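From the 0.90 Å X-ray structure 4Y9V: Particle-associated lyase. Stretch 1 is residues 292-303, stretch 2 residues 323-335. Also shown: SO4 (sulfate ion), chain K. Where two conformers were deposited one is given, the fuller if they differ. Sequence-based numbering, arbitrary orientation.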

ATOM      1  N   GLY A 292      -5.658 -10.048   6.525  1.00  9.48           N
ATOM      2  CA  GLY A 292      -4.741 -10.958   7.083  1.00  8.57           C
ATOM      3  C   GLY A 292      -5.291 -12.367   7.291  1.00  8.36           C
ATOM      4  O   GLY A 292      -6.376 -12.564   7.830  1.00  9.39           O
ATOM      5  N   GLY A 293      -4.515 -13.347   6.890  1.00  8.54           N
ATOM      6  CA  GLY A 293      -4.894 -14.713   7.082  1.00  8.84           C
ATOM      7  C   GLY A 293      -4.117 -15.672   6.199  1.00  7.12           C
ATOM      8  O   GLY A 293      -3.100 -15.301   5.594  1.00  7.89           O
ATOM      9  N   SER A 294      -4.553 -16.914   6.199  0.51  6.50           N
ATOM     10  CA  SER A 294      -3.963 -17.961   5.396  0.51  6.41           C
ATOM     11  C   SER A 294      -5.038 -18.969   5.044  0.51  6.42           C
ATOM     12  O   SER A 294      -5.907 -19.269   5.856  0.51  7.94           O
ATOM     13  CB  SER A 294      -2.852 -18.679   6.169  0.51  8.26           C
ATOM     14  OG  SER A 294      -2.204 -19.698   5.424  0.51 14.92           O
ATOM     15  N   ASN A 295      -4.949 -19.467   3.813  1.00  5.20           N
ATOM     16  CA  ASN A 295      -5.830 -20.513   3.375  1.00  5.04           C
ATOM     17  C   ASN A 295      -5.076 -21.415   2.397  1.00  4.79           C
ATOM     18  O   ASN A 295      -4.257 -20.946   1.606  1.00  4.95           O
ATOM     19  CB  ASN A 295      -7.095 -19.978   2.662  1.00  5.39           C
ATOM     20  CG  ASN A 295      -7.924 -19.080   3.564  1.00  5.71           C
ATOM     21  OD1 ASN A 295      -7.709 -17.859   3.509  1.00  6.12           O
ATOM     22  ND2 ASN A 295      -8.770 -19.675   4.366  1.00  5.94           N
ATOM     23  N   ASN A 296      -5.411 -22.711   2.490  1.00  4.83           N
ATOM     24  CA  ASN A 296      -4.848 -23.769   1.663  1.00  4.92           C
ATOM     25  C   ASN A 296      -5.986 -24.608   1.092  1.00  5.02           C
ATOM     26  O   ASN A 296      -7.000 -24.862   1.761  1.00  6.45           O
ATOM     27  CB  ASN A 296      -3.931 -24.657   2.494  1.00  5.97           C
ATOM     28  CG  ASN A 296      -2.703 -23.922   2.941  1.00  6.25           C
ATOM     29  OD1 ASN A 296      -2.120 -23.160   2.180  1.00  6.44           O
ATOM     30  ND2 ASN A 296      -2.250 -24.184   4.142  1.00  9.25           N
ATOM     31  N   SER A 297      -5.818 -25.055  -0.148  1.00  4.48           N
ATOM     32  CA  SER A 297      -6.863 -25.823  -0.808  1.00  4.78           C
ATOM     33  C   SER A 297      -6.282 -26.744  -1.855  1.00  4.54           C
ATOM     34  O   SER A 297      -5.211 -26.494  -2.414  1.00  4.83           O
ATOM     35  CB  SER A 297      -7.823 -24.819  -1.470  1.00  5.50           C
ATOM     36  OG  SER A 297      -8.849 -25.500  -2.164  1.00  7.10           O
ATOM     37  N   THR A 298      -7.057 -27.773  -2.250  1.00  4.79           N
ATOM     38  CA  THR A 298      -6.705 -28.547  -3.425  1.00  4.81           C
ATOM     39  C   THR A 298      -6.548 -27.647  -4.656  1.00  4.69           C
ATOM     40  O   THR A 298      -5.632 -27.851  -5.446  1.00  5.23           O
ATOM     41  CB  THR A 298      -7.761 -29.638  -3.698  1.00  4.94           C
ATOM     42  OG1 THR A 298      -7.769 -30.486  -2.544  1.00  5.33           O
ATOM     43  CG2 THR A 298      -7.467 -30.428  -4.950  1.00  5.84           C
ATOM     44  N   ARG A 299      -7.491 -26.711  -4.830  1.00  4.88           N
ATOM     45  CA  ARG A 299      -7.434 -25.724  -5.907  1.00  4.84           C
ATOM     46  C   ARG A 299      -7.346 -24.332  -5.255  1.00  4.87           C
ATOM     47  O   ARG A 299      -6.560 -24.144  -4.344  1.00  5.57           O
ATOM     48  CB  ARG A 299      -8.521 -25.930  -6.968  1.00  4.97           C
ATOM     49  CG  ARG A 299      -8.462 -27.313  -7.590  1.00  5.33           C
ATOM     50  CD  ARG A 299      -9.401 -27.511  -8.762  1.00  5.67           C
ATOM     51  NE  ARG A 299      -9.050 -26.647  -9.876  1.00  6.00           N
ATOM     52  CZ  ARG A 299      -9.699 -25.596 -10.307  1.00  5.94           C
ATOM     53  NH1 ARG A 299     -10.828 -25.181  -9.762  1.00  6.42           N
ATOM     54  NH2 ARG A 299      -9.199 -24.897 -11.341  1.00  7.42           N
ATOM     55  N   HIS A 300      -8.084 -23.348  -5.748  1.00  4.85           N
ATOM     56  CA  HIS A 300      -7.883 -21.985  -5.255  1.00  4.77           C
ATOM     57  C   HIS A 300      -8.134 -21.928  -3.736  1.00  4.67           C
ATOM     58  O   HIS A 300      -9.121 -22.448  -3.221  1.00  5.12           O
ATOM     59  CB  HIS A 300      -8.795 -21.000  -5.955  1.00  5.42           C
ATOM     60  CG  HIS A 300      -8.715 -21.022  -7.438  1.00  5.24           C
ATOM     61  ND1 HIS A 300      -7.566 -20.866  -8.151  1.00  5.81           N
ATOM     62  CD2 HIS A 300      -9.701 -21.110  -8.374  1.00  7.07           C
ATOM     63  CE1 HIS A 300      -7.798 -20.888  -9.455  1.00  6.74           C
ATOM     64  NE2 HIS A 300      -9.087 -21.048  -9.618  1.00  7.38           N
ATOM     65  N   ALA A 301      -7.235 -21.226  -3.047  1.00  4.74           N
ATOM     66  CA  ALA A 301      -7.380 -21.002  -1.615  1.00  4.72           C
ATOM     67  C   ALA A 301      -8.463 -19.969  -1.307  1.00  4.72           C
ATOM     68  O   ALA A 301      -9.306 -20.199  -0.461  1.00  5.20           O
ATOM     69  CB  ALA A 301      -6.037 -20.641  -1.025  1.00  5.19           C
ATOM     70  N   VAL A 302      -8.388 -18.830  -2.026  1.00  4.58           N
ATOM     71  CA  VAL A 302      -9.487 -17.867  -2.102  1.00  4.94           C
ATOM     72  C   VAL A 302      -9.884 -17.833  -3.568  1.00  4.70           C
ATOM     73  O   VAL A 302      -9.076 -17.480  -4.433  1.00  5.24           O
ATOM     74  CB  VAL A 302      -9.126 -16.478  -1.576  1.00  5.19           C
ATOM     75  CG1 VAL A 302     -10.252 -15.498  -1.877  1.00  6.28           C
ATOM     76  CG2 VAL A 302      -8.834 -16.537  -0.079  1.00  6.35           C
ATOM     77  N   ALA A 303     -11.139 -18.229  -3.837  1.00  4.73           N
ATOM     78  CA  ALA A 303     -11.740 -18.131  -5.155  1.00  4.62           C
ATOM     79  C   ALA A 303     -12.699 -16.958  -5.125  1.00  4.66           C
ATOM     80  O   ALA A 303     -13.527 -16.868  -4.224  1.00  6.90           O
ATOM     81  CB  ALA A 303     -12.506 -19.390  -5.499  1.00  5.95           C
ATOM     82  N   ALA A 323      -2.337 -11.959   3.177  1.00  5.57           N
ATOM     83  CA  ALA A 323      -2.810 -13.338   3.146  1.00  5.45           C
ATOM     84  C   ALA A 323      -1.820 -14.238   2.427  1.00  4.98           C
ATOM     85  O   ALA A 323      -1.242 -13.853   1.394  1.00  6.20           O
ATOM     86  CB  ALA A 323      -4.176 -13.417   2.485  1.00  6.94           C
ATOM     87  N   ILE A 324      -1.665 -15.450   2.943  1.00  5.02           N
ATOM     88  CA  ILE A 324      -0.805 -16.485   2.367  1.00  4.95           C
ATOM     89  C   ILE A 324      -1.715 -17.566   1.827  1.00  4.96           C
ATOM     90  O   ILE A 324      -2.430 -18.214   2.592  1.00  5.81           O
ATOM     91  CB  ILE A 324       0.223 -16.997   3.388  1.00  6.54           C
ATOM     92  CG1 ILE A 324       0.937 -15.904   4.186  1.00  7.98           C
ATOM     93  CG2 ILE A 324       1.168 -17.938   2.702  1.00  8.03           C
ATOM     94  CD1 ILE A 324       1.766 -14.909   3.406  1.00 10.33           C
ATOM     95  N   LEU A 325      -1.741 -17.725   0.492  1.00  4.52           N
ATOM     96  CA  LEU A 325      -2.800 -18.440  -0.206  1.00  4.70           C
ATOM     97  C   LEU A 325      -2.188 -19.467  -1.157  1.00  4.49           C
ATOM     98  O   LEU A 325      -1.512 -19.095  -2.124  1.00  5.02           O
ATOM     99  CB  LEU A 325      -3.627 -17.429  -1.013  1.00  4.89           C
ATOM    100  CG  LEU A 325      -4.300 -16.328  -0.180  1.00  5.37           C
ATOM    101  CD1 LEU A 325      -5.018 -15.362  -1.075  1.00  6.40           C
ATOM    102  CD2 LEU A 325      -5.261 -16.925   0.866  1.00  6.75           C
ATOM    103  N   HIS A 326      -2.464 -20.763  -0.916  1.00  4.40           N
ATOM    104  CA  HIS A 326      -1.836 -21.798  -1.710  1.00  4.32           C
ATOM    105  C   HIS A 326      -2.797 -22.892  -2.147  1.00  4.34           C
ATOM    106  O   HIS A 326      -3.697 -23.304  -1.418  1.00  4.72           O
ATOM    107  CB  HIS A 326      -0.642 -22.434  -0.960  1.00  5.06           C
ATOM    108  CG  HIS A 326       0.502 -21.463  -0.842  1.00  5.52           C
ATOM    109  ND1 HIS A 326       1.148 -20.965  -1.959  1.00  5.87           N
ATOM    110  CD2 HIS A 326       1.134 -20.863   0.176  1.00  7.01           C
ATOM    111  CE1 HIS A 326       2.107 -20.131  -1.555  1.00  7.72           C
ATOM    112  NE2 HIS A 326       2.128 -20.049  -0.261  1.00  8.45           N
ATOM    113  N   SER A 327      -2.544 -23.360  -3.390  0.63  4.61           N
ATOM    114  CA  SER A 327      -3.219 -24.524  -3.930  0.63  4.49           C
ATOM    115  C   SER A 327      -2.241 -25.693  -3.990  0.63  4.64           C
ATOM    116  O   SER A 327      -1.058 -25.509  -4.347  0.63  6.80           O
ATOM    117  CB  SER A 327      -3.788 -24.262  -5.321  0.63  4.84           C
ATOM    118  OG  SER A 327      -2.758 -24.061  -6.267  0.63  5.52           O
ATOM    119  N   GLU A 328      -2.739 -26.886  -3.729  0.74  4.92           N
ATOM    120  CA  GLU A 328      -1.912 -28.111  -3.838  0.74  5.39           C
ATOM    121  C   GLU A 328      -1.715 -28.525  -5.282  0.74  5.23           C
ATOM    122  O   GLU A 328      -0.586 -28.911  -5.668  0.74  6.63           O
ATOM    123  CB  GLU A 328      -2.637 -29.210  -3.029  0.74  6.46           C
ATOM    124  CG  GLU A 328      -1.943 -30.575  -3.130  0.74  5.84           C
ATOM    125  CD  GLU A 328      -2.455 -31.449  -4.241  0.74  6.07           C
ATOM    126  OE1 GLU A 328      -3.696 -31.552  -4.369  0.74  7.25           O
ATOM    127  OE2 GLU A 328      -1.617 -32.140  -4.860  0.74  9.05           O
ATOM    128  N   THR A 329      -2.766 -28.472  -6.099  1.00  5.19           N
ATOM    129  CA  THR A 329      -2.632 -28.671  -7.522  1.00  5.34           C
ATOM    130  C   THR A 329      -1.993 -27.427  -8.153  1.00  5.19           C
ATOM    131  O   THR A 329      -1.847 -26.387  -7.523  1.00  5.77           O
ATOM    132  CB  THR A 329      -3.977 -28.994  -8.185  1.00  5.69           C
ATOM    133  OG1 THR A 329      -4.837 -27.863  -8.102  1.00  5.93           O
ATOM    134  CG2 THR A 329      -4.622 -30.246  -7.599  1.00  6.66           C
ATOM    135  N   ASP A 330      -1.677 -27.533  -9.446  1.00  5.39           N
ATOM    136  CA  ASP A 330      -0.913 -26.481 -10.123  1.00  5.29           C
ATOM    137  C   ASP A 330      -1.740 -25.323 -10.659  1.00  5.66           C
ATOM    138  O   ASP A 330      -1.288 -24.657 -11.585  1.00  8.97           O
ATOM    139  CB  ASP A 330      -0.055 -27.086 -11.223  1.00  5.57           C
ATOM    140  CG  ASP A 330       1.113 -26.205 -11.645  1.00  5.30           C
ATOM    141  OD1 ASP A 330       1.776 -25.653 -10.719  1.00  5.44           O
ATOM    142  OD2 ASP A 330       1.378 -26.107 -12.864  1.00  5.83           O
ATOM    143  N   THR A 331      -2.849 -25.019 -10.047  1.00  5.85           N
ATOM    144  CA  THR A 331      -3.593 -23.787 -10.280  1.00  5.62           C
ATOM    145  C   THR A 331      -3.053 -22.698  -9.337  1.00  5.30           C
ATOM    146  O   THR A 331      -1.935 -22.793  -8.869  1.00  7.92           O
ATOM    147  CB  THR A 331      -5.090 -24.048 -10.216  1.00  6.99           C
ATOM    148  OG1 THR A 331      -5.797 -22.872 -10.635  1.00  8.38           O
ATOM    149  CG2 THR A 331      -5.595 -24.438  -8.852  1.00  8.62           C
ATOM    150  N   SER A 332      -3.857 -21.658  -9.121  1.00  5.28           N
ATOM    151  CA  SER A 332      -3.424 -20.530  -8.298  1.00  5.08           C
ATOM    152  C   SER A 332      -4.015 -20.571  -6.907  1.00  5.01           C
ATOM    153  O   SER A 332      -5.180 -20.899  -6.681  1.00  5.65           O
ATOM    154  CB  SER A 332      -3.791 -19.210  -8.965  1.00  5.50           C
ATOM    155  OG  SER A 332      -5.210 -19.124  -9.151  1.00  5.92           O
ATOM    156  N   GLY A 333      -3.201 -20.142  -5.938  1.00  4.78           N
ATOM    157  CA  GLY A 333      -3.698 -19.934  -4.591  1.00  4.77           C
ATOM    158  C   GLY A 333      -4.706 -18.802  -4.503  1.00  4.43           C
ATOM    159  O   GLY A 333      -5.800 -18.948  -3.966  1.00  5.16           O
ATOM    160  N   ALA A 334      -4.293 -17.648  -5.028  1.00  4.74           N
ATOM    161  CA  ALA A 334      -5.142 -16.460  -5.174  1.00  4.64           C
ATOM    162  C   ALA A 334      -5.825 -16.503  -6.538  1.00  4.81           C
ATOM    163  O   ALA A 334      -5.200 -16.782  -7.561  1.00  5.97           O
ATOM    164  CB  ALA A 334      -4.293 -15.196  -5.083  1.00  5.60           C
ATOM    165  N   ASP A 335      -7.119 -16.189  -6.545  1.00  4.57           N
ATOM    166  CA  ASP A 335      -7.883 -16.217  -7.767  1.00  4.52           C
ATOM    167  C   ASP A 335      -8.783 -15.015  -7.927  1.00  4.78           C
ATOM    168  O   ASP A 335      -9.328 -14.448  -6.963  1.00  5.11           O
ATOM    169  CB  ASP A 335      -8.747 -17.504  -7.811  1.00  5.17           C
ATOM    170  CG  ASP A 335      -9.873 -17.464  -8.855  1.00  5.21           C
ATOM    171  OD1 ASP A 335      -9.557 -17.736 -10.036  1.00  6.07           O
ATOM    172  OD2 ASP A 335     -11.026 -17.145  -8.439  1.00  5.71           O
TER
HETATM  173  S   SO4 K 809     -11.550 -22.140 -11.983  0.80  6.01           S
HETATM  174  O1  SO4 K 809     -12.621 -21.507 -12.735  1.00  8.21           O
HETATM  175  O2  SO4 K 809     -10.347 -21.291 -12.034  1.00  9.44           O
HETATM  176  O3  SO4 K 809     -11.284 -23.433 -12.635  1.00  9.85           O
HETATM  177  O4  SO4 K 809     -11.865 -22.387 -10.556  1.00  7.53           O
HETATM  178  O   HOH W   1      -1.383 -20.717   3.389  0.52  8.92           O
HETATM  179  O   HOH W   2      -1.063 -20.779   2.705  0.48  8.54           O
HETATM  180  O   HOH W   3      -5.257 -31.546  -2.049  0.62  8.95           O
HETATM  181  O   HOH W   4      -6.329 -27.625 -10.465  1.00  8.27           O

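The contact begins as a regular parallel pairing of strand 293-297 with strand 323-327, their directions only 4° apart. Backbone hydrogen bonds alternate between the strands: I324 N to G293 O at 3.0 Å, N295 N to I324 O at 3.1 Å, H326 N to N295 O at 3.1 Å, S297 N to H326 O at 3.0 Å, and E328 N to S297 O at 2.8 Å. Each carbonyl in this ladder also receives a CA-H from the partner strand, as where A323 CA lies 3.2 Å from G293 O, so one oxygen serves two neighbouring donors. G293 is glycine for a local reason: at its backbone angles a CB would be jammed against the preceding carbonyl.

Past S297 the register shifts by two, and the pairing gives way to loop contacts. T298 O takes two hydrogen bonds from one residue, from T329 N at 3.0 Å and T329 OG1 at 2.8 Å. Farther on, G333 O receives both A301 N at 2.8 Å and V302 N at 3.2 Å. A weak bond from D335 N to V302 O, 3.2 Å, extends this second pairing. G333 has no room for a side chain, since an ideal CB would stand 1.9 Å from L325 O, within its own stretch.

H300 is the most heavily covered residue, and its ring is held from several directions. ND1 donates to S332 O at 2.8 Å, near the ring plane, while S332 OG is itself engaged with A334 O, 2.8 Å away. Over one face, D335 CB sits 3.6 Å from the ring centroid and 13° off the normal, a CH-pi contact. D335 OD1 lies over a face too, 3.4 Å from H300 NE2, but the angle is too poor for a hydrogen bond. NE2 instead donates almost straight to sulfate O2, at 2.7 Å and 178°. Both ring nitrogens therefore act as donors, which implies a protonated imidazolium. R299 joins in, NH2 reaching sulfate O3 at 2.9 Å and NH1 reaching O4 at 3.1 Å; the ion probably comes from the crystallisation liquor.

Apolar packing is modest and centres on L325, whose CB meets A301 CB at 4.0 Å and whose CD2 meets V302 CG2 at 3.7 Å. One leucine thus spans the residues leading into the second pairing.

Water bridges side chains at the loop end. Water 3 donates to T298 OG1 and E328 OE1, both at 2.8 Å; water 4 accepts from R299 NE at 3.0 Å and donates to T329 OG1 at 2.8 Å.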